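Local coordinates for Blo t 1 allergen (Blomia tropicalis, PDB 5JT8), which belongs to the papain-like cysteine proteases and, a mite allergen captured with its propeptide, probably cleaves peptide bonds once activated, at residues A[126-131]-A[298-303]; A[160-165]-A[200-205]. All blocks are in the same frame, centred on the assembly; numbering follows the deposited sequence.

Interaction 1. Residues A[126-131]-A[298-303]; sequences TRIRQQ and IIRNSW. With NO3 (nitrate ion), chain I.
Gln130 and Trp303 face each other across a single beta bridge, their CA atoms 4.6 Å apart, where loop 126-131 passes the end of strand 294-300 at the cleft of the papain fold. The touching parts, 126-131 and 300-303, run at 39° to each other, and Gln131 N bonds to Ser302 O at 2.9 Å. Further down, a water closes the gap, accepting from Arg129 N and donating to Asn301 O. Arg300 suits its buried place because it is long and has several N-H groups: with CG anti to the backbone N (chi1 169°) and the chain extended, it reaches the loop and feeds two successive carbonyls. Arg300 NH1 donates to Thr126 O at 2.7 Å, close to the guanidinium plane, and NH2 of the same residue donates to Arg127 O at 2.9 Å from above that carbonyl's plane. Ile128 CD1 lies over one face of this group. Arg129 turns its own guanidinium almost perpendicular to that of Arg300; it pairs with Glu147, and Arg129 NH1 gives a 2.7 Å hydrogen bond to O3 of a nitrate ion, probably from the crystallisation liquor. At the cleft end, Gln131 probably corresponds, by the family sequence, to the oxyanion-hole glutamine of papain. Gln131 NE2 bonds to Cys134 O, consistent with the amide oxygen facing 298-303, where Gln131 OE1 accepts from Ser302 OG at 2.8 Å and, weakly, from Trp303 NE1 at the indole edge, 3.3 Å away.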
loop_
_atom_site.group_PDB
_atom_site.type_symbol
_atom_site.label_atom_id
_atom_site.label_comp_id
_atom_site.label_asym_id
_atom_site.label_seq_id
_atom_site.Cartn_x
_atom_site.Cartn_y
_atom_site.Cartn_z
ATOM N N THR A 126 6.336 12.810 0.580
ATOM C CA THR A 126 6.290 12.836 2.036
ATOM C C THR A 126 6.939 11.576 2.593
ATOM O O THR A 126 7.134 10.586 1.880
ATOM C CB THR A 126 4.844 12.981 2.564
ATOM O OG1 THR A 126 4.060 11.867 2.128
ATOM C CG2 THR A 126 4.216 14.284 2.049
ATOM N N ARG A 127 7.281 11.626 3.870
ATOM C CA ARG A 127 7.982 10.525 4.513
ATOM C C ARG A 127 7.153 9.259 4.567
ATOM O O ARG A 127 5.925 9.302 4.545
ATOM C CB ARG A 127 8.413 10.928 5.929
ATOM C CG ARG A 127 9.475 12.018 5.954
ATOM C CD ARG A 127 10.117 12.122 7.332
ATOM N NE ARG A 127 11.581 12.177 7.264
ATOM C CZ ARG A 127 12.366 11.127 7.014
ATOM N NH1 ARG A 127 11.837 9.926 6.788
ATOM N NH2 ARG A 127 13.683 11.281 6.976
ATOM N N ILE A 128 7.844 8.131 4.651
ATOM C CA ILE A 128 7.206 6.826 4.672
ATOM C C ILE A 128 6.397 6.656 5.959
ATOM O O ILE A 128 6.871 6.987 7.043
ATOM C CB ILE A 128 8.267 5.708 4.523
ATOM C CG1 ILE A 128 8.762 5.644 3.067
ATOM C CG2 ILE A 128 7.735 4.365 4.985
ATOM C CD1 ILE A 128 7.758 5.053 2.099
ATOM N N ARG A 129 5.170 6.153 5.829
ATOM C CA ARG A 129 4.286 5.966 6.983
ATOM C C ARG A 129 4.252 4.511 7.419
ATOM O O ARG A 129 4.754 3.630 6.717
ATOM C CB ARG A 129 2.866 6.430 6.659
ATOM C CG ARG A 129 2.764 7.726 5.862
ATOM C CD ARG A 129 3.445 8.913 6.565
ATOM N NE ARG A 129 3.097 10.192 5.930
ATOM C CZ ARG A 129 3.686 11.356 6.204
ATOM N NH1 ARG A 129 4.664 11.418 7.100
ATOM N NH2 ARG A 129 3.295 12.460 5.583
ATOM N N GLN A 130 3.623 4.249 8.559
ATOM C CA GLN A 130 3.530 2.886 9.087
ATOM C C GLN A 130 2.116 2.570 9.578
ATOM O O GLN A 130 1.678 3.131 10.568
ATOM C CB GLN A 130 4.532 2.689 10.231
ATOM C CG GLN A 130 4.740 1.228 10.609
ATOM C CD GLN A 130 5.986 0.996 11.462
ATOM O OE1 GLN A 130 6.558 1.928 12.048
ATOM N NE2 GLN A 130 6.410 -0.262 11.535
ATOM N N GLN A 131 1.405 1.672 8.899
ATOM C CA GLN A 131 0.008 1.417 9.264
ATOM C C GLN A 131 -0.113 0.602 10.557
ATOM O O GLN A 131 -1.134 0.669 11.248
ATOM C CB GLN A 131 -0.727 0.707 8.121
ATOM C CG GLN A 131 -0.221 -0.699 7.831
ATOM C CD GLN A 131 -0.903 -1.322 6.626
ATOM O OE1 GLN A 131 -0.510 -1.073 5.493
ATOM N NE2 GLN A 131 -1.940 -2.128 6.868
ATOM N N ILE A 298 8.574 0.952 -9.009
ATOM C CA ILE A 298 8.917 1.468 -7.679
ATOM C C ILE A 298 7.660 1.588 -6.819
ATOM O O ILE A 298 6.728 2.342 -7.139
ATOM C CB ILE A 298 9.617 2.824 -7.741
ATOM C CG1 ILE A 298 10.769 2.790 -8.761
ATOM C CG2 ILE A 298 10.107 3.217 -6.351
ATOM C CD1 ILE A 298 11.359 4.168 -9.084
ATOM N N ILE A 299 7.637 0.827 -5.731
ATOM C CA ILE A 299 6.466 0.732 -4.867
ATOM C C ILE A 299 6.663 1.456 -3.551
ATOM O O ILE A 299 7.601 1.169 -2.802
ATOM C CB ILE A 299 6.114 -0.742 -4.597
ATOM C CG1 ILE A 299 5.520 -1.365 -5.863
ATOM C CG2 ILE A 299 5.126 -0.875 -3.438
ATOM C CD1 ILE A 299 5.142 -2.822 -5.699
ATOM N N ARG A 300 5.787 2.412 -3.270
ATOM C CA ARG A 300 5.766 3.031 -1.945
ATOM C C ARG A 300 4.814 2.278 -1.029
ATOM O O ARG A 300 3.594 2.244 -1.270
ATOM C CB ARG A 300 5.349 4.495 -2.023
ATOM C CG ARG A 300 5.063 5.120 -0.669
ATOM C CD ARG A 300 4.609 6.549 -0.835
ATOM N NE ARG A 300 4.140 7.129 0.422
ATOM C CZ ARG A 300 4.839 7.988 1.157
ATOM N NH1 ARG A 300 6.055 8.370 0.778
ATOM N NH2 ARG A 300 4.324 8.463 2.276
ATOM N N ASN A 301 5.373 1.683 0.020
ATOM C CA ASN A 301 4.607 0.848 0.938
ATOM C C ASN A 301 4.355 1.623 2.238
ATOM O O ASN A 301 4.939 2.685 2.445
ATOM C CB ASN A 301 5.355 -0.465 1.198
ATOM C CG ASN A 301 4.458 -1.576 1.735
ATOM O OD1 ASN A 301 3.306 -1.351 2.096
ATOM N ND2 ASN A 301 5.001 -2.787 1.797
ATOM N N SER A 302 3.482 1.099 3.095
ATOM C CA SER A 302 3.136 1.752 4.356
ATOM C C SER A 302 3.476 0.873 5.563
ATOM O O SER A 302 2.681 0.744 6.504
ATOM C CB SER A 302 1.649 2.116 4.371
ATOM O OG SER A 302 0.837 0.977 4.099
ATOM N N TRP A 303 4.665 0.272 5.534
ATOM C CA TRP A 303 5.092 -0.635 6.599
ATOM C C TRP A 303 6.372 -0.156 7.290
ATOM O O TRP A 303 7.141 -0.962 7.811
ATOM C CB TRP A 303 5.309 -2.044 6.046
ATOM C CG TRP A 303 4.046 -2.736 5.564
ATOM C CD1 TRP A 303 2.761 -2.367 5.814
ATOM C CD2 TRP A 303 3.976 -3.925 4.767
ATOM N NE1 TRP A 303 1.894 -3.249 5.227
ATOM C CE2 TRP A 303 2.613 -4.211 4.567
ATOM C CE3 TRP A 303 4.936 -4.769 4.194
ATOM C CZ2 TRP A 303 2.177 -5.311 3.820
ATOM C CZ3 TRP A 303 4.504 -5.863 3.445
ATOM C CH2 TRP A 303 3.136 -6.123 3.268
HETATM N N NO3 I . 5.592 14.710 5.821
HETATM O O1 NO3 I . 6.708 14.520 5.252
HETATM O O2 NO3 I . 4.766 15.544 5.341
HETATM O O3 NO3 I . 5.300 14.069 6.876
HETATM O O HOH W 1 4.177 5.279 3.312
HETATM O O HOH W 2 1.793 9.517 2.959
#

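Interaction 2. Residues A[160-165]-A[200-205]. Unlike the reference sequence in segment 200-205: Arg203 (reference Glu).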
loop_
_atom_site.group_PDB
_atom_site.type_symbol
_atom_site.label_atom_id
_atom_site.label_comp_id
_atom_site.label_asym_id
_atom_site.label_seq_id
_atom_site.Cartn_x
_atom_site.Cartn_y
_atom_site.Cartn_z
ATOM N N LEU A 160 -1.651 14.050 5.867
ATOM C CA LEU A 160 -3.084 13.895 6.043
ATOM C C LEU A 160 -3.415 12.816 7.069
ATOM O O LEU A 160 -2.591 11.942 7.365
ATOM C CB LEU A 160 -3.743 13.576 4.706
ATOM C CG LEU A 160 -3.566 14.639 3.623
ATOM C CD1 LEU A 160 -4.166 14.170 2.304
ATOM C CD2 LEU A 160 -4.158 15.972 4.034
ATOM N N SER A 161 -4.628 12.893 7.601
ATOM C CA SER A 161 -5.121 11.943 8.596
ATOM C C SER A 161 -5.697 10.663 7.979
ATOM O O SER A 161 -6.842 10.658 7.507
ATOM C CB SER A 161 -6.199 12.617 9.458
ATOM O OG SER A 161 -6.720 11.742 10.437
ATOM N N GLU A 162 -4.918 9.585 7.990
ATOM C CA GLU A 162 -5.448 8.273 7.642
ATOM C C GLU A 162 -6.562 7.847 8.595
ATOM O O GLU A 162 -7.500 7.158 8.195
ATOM C CB GLU A 162 -4.348 7.208 7.642
ATOM C CG GLU A 162 -3.449 7.230 6.414
ATOM C CD GLU A 162 -2.363 8.298 6.498
ATOM O OE1 GLU A 162 -2.253 8.971 7.552
ATOM O OE2 GLU A 162 -1.609 8.455 5.507
ATOM N N GLN A 163 -6.455 8.255 9.854
ATOM C CA GLN A 163 -7.411 7.829 10.873
ATOM C C GLN A 163 -8.809 8.370 10.543
ATOM O O GLN A 163 -9.818 7.695 10.772
ATOM C CB GLN A 163 -6.963 8.287 12.268
ATOM C CG GLN A 163 -7.778 7.725 13.444
ATOM C CD GLN A 163 -7.628 6.227 13.611
ATOM O OE1 GLN A 163 -6.512 5.711 13.727
ATOM N NE2 GLN A 163 -8.756 5.516 13.616
ATOM N N GLU A 164 -8.870 9.580 9.993
ATOM C CA GLU A 164 -10.154 10.159 9.629
ATOM C C GLU A 164 -10.791 9.326 8.514
ATOM O O GLU A 164 -12.009 9.175 8.465
ATOM C CB GLU A 164 -10.028 11.620 9.179
ATOM C CG GLU A 164 -11.400 12.234 8.843
ATOM C CD GLU A 164 -11.359 13.677 8.399
ATOM O OE1 GLU A 164 -10.250 14.226 8.198
ATOM O OE2 GLU A 164 -12.453 14.263 8.228
ATOM N N LEU A 165 -9.968 8.797 7.613
ATOM C CA LEU A 165 -10.469 7.905 6.574
ATOM C C LEU A 165 -11.010 6.617 7.201
ATOM O O LEU A 165 -12.108 6.154 6.865
ATOM C CB LEU A 165 -9.376 7.579 5.558
ATOM C CG LEU A 165 -9.038 8.665 4.537
ATOM C CD1 LEU A 165 -7.849 8.256 3.686
ATOM C CD2 LEU A 165 -10.269 9.014 3.657
ATOM N N VAL A 200 -8.550 16.462 7.182
ATOM C CA VAL A 200 -7.723 17.366 7.971
ATOM C C VAL A 200 -6.339 16.739 8.094
ATOM O O VAL A 200 -6.143 15.568 7.750
ATOM C CB VAL A 200 -8.293 17.644 9.384
ATOM C CG1 VAL A 200 -9.650 18.335 9.299
ATOM C CG2 VAL A 200 -8.363 16.360 10.206
ATOM N N GLU A 201 -5.382 17.509 8.594
ATOM C CA GLU A 201 -4.035 16.984 8.789
ATOM C C GLU A 201 -3.958 16.033 9.973
ATOM O O GLU A 201 -4.791 16.076 10.896
ATOM C CB GLU A 201 -3.038 18.118 8.996
ATOM C CG GLU A 201 -2.613 18.841 7.729
ATOM C CD GLU A 201 -1.968 20.176 8.062
ATOM O OE1 GLU A 201 -2.702 21.079 8.532
ATOM O OE2 GLU A 201 -0.736 20.309 7.884
ATOM N N GLU A 202 -2.937 15.185 9.924
ATOM C CA GLU A 202 -2.585 14.273 11.003
ATOM C C GLU A 202 -2.660 14.887 12.408
ATOM O O GLU A 202 -3.190 14.263 13.330
ATOM C CB GLU A 202 -1.173 13.723 10.744
ATOM C CG GLU A 202 -0.659 12.801 11.821
ATOM C CD GLU A 202 -1.399 11.481 11.857
ATOM O OE1 GLU A 202 -2.048 11.142 10.852
ATOM O OE2 GLU A 202 -1.322 10.783 12.886
ATOM N N ARG A 203 -2.142 16.106 12.567
ATOM C CA ARG A 203 -2.151 16.806 13.858
ATOM C C ARG A 203 -3.526 16.861 14.504
ATOM O O ARG A 203 -3.657 16.816 15.724
ATOM C CB ARG A 203 -1.673 18.256 13.716
ATOM C CG ARG A 203 -0.238 18.500 13.300
ATOM C CD ARG A 203 -0.139 19.910 12.712
ATOM N NE ARG A 203 -0.946 20.852 13.497
ATOM C CZ ARG A 203 -1.715 21.812 12.987
ATOM N NH1 ARG A 203 -1.792 21.988 11.673
ATOM N NH2 ARG A 203 -2.407 22.603 13.803
ATOM N N ASN A 204 -4.546 17.020 13.675
ATOM C CA ASN A 204 -5.881 17.296 14.164
ATOM C C ASN A 204 -6.722 16.031 14.325
ATOM O O ASN A 204 -7.746 16.046 14.996
ATOM C CB ASN A 204 -6.571 18.282 13.228
ATOM C CG ASN A 204 -6.001 19.683 13.344
ATOM O OD1 ASN A 204 -5.517 20.252 12.370
ATOM N ND2 ASN A 204 -6.050 20.240 14.542
ATOM N N TYR A 205 -6.288 14.933 13.714
ATOM C CA TYR A 205 -7.009 13.670 13.845
ATOM C C TYR A 205 -5.943 12.578 13.765
ATOM O O TYR A 205 -5.751 11.978 12.705
ATOM C CB TYR A 205 -8.063 13.509 12.718
ATOM C CG TYR A 205 -9.156 12.463 12.948
ATOM C CD1 TYR A 205 -8.887 11.304 13.658
ATOM C CD2 TYR A 205 -10.488 12.716 12.593
ATOM C CE1 TYR A 205 -9.871 10.369 13.914
ATOM C CE2 TYR A 205 -11.498 11.768 12.835
ATOM C CZ TYR A 205 -11.184 10.601 13.506
ATOM O OH TYR A 205 -12.167 9.657 13.770
HETATM O O HOH W 3 -0.429 10.464 8.706
HETATM O O HOH W 4 -4.596 9.843 11.153
#
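Ser161 and Tyr205 meet through the serine hydroxyl: Ser161 OG donates to Tyr205 O at 2.5 Å, a separation short enough for its exact length to be doubtful. Serine suits this place because one small group can give and accept at once. Held anti to its backbone N (chi1 180°), Ser161 OG also accepts from Glu164 N at 3.1 Å and so forms the N-cap of helix 162-168. Ser161 N donates to Val200 O at 3.1 Å, beside the bridge between Leu160 and Glu201. In return, the extended side chain of Glu164 carries OE1 to Val200 N, 3.0 Å away, and Val200 N donates to it end-on, almost in line with the carboxylate C-O bond. The Tyr205 ring lies against the first helical turn: Glu164 CA sits over the ring centre 3.8 Å from its plane, Glu164 CB makes an off-centre CH-pi contact, and Gln163 CG comes to 3.4 Å from Tyr205 CE1.

One water accepts from Gln163 N and donates to Glu202 OE1 and Tyr205 O, tying the helix start to the loop. A second lies between Glu162 OE1 and Glu202 OE1, which are 4.0 Å apart. Outside the two segments, Arg222 and Tyr193 hold Glu164 OE2, Asp167 binds Tyr205 OH, and Tyr207 N bonds to Glu202 OE2, so these polar ends of the helical half of the papain fold are fixed in turn. The closeness of the Glu162 and Glu202 carboxylates would favour a raised pKa for one of them, an effect that the nearby helix N-terminus may offset in part.

Along the chain the order is 126-131, 160-165, 200-205 and 298-303, so interaction 2 falls between the two halves of interaction 1. Their centres are 16 Å apart, and the nearest atoms about 4 Å without touching. Interaction 1 lies near the middle of the chain, joining a loop to the end of strand 294-300 in the mixed sheet; interaction 2 lies farther out, joining the start of helix 162-168 to the loop that follows helix 187-196. Glu147 of helix 139-154 connects them, binding Thr126 and Arg129 through OE1 and Leu160 N through OE2. Tyr207 makes a second connection, from Gln131 O to Glu202. The probable active-site loop is therefore tied to both the sheet and the helical half.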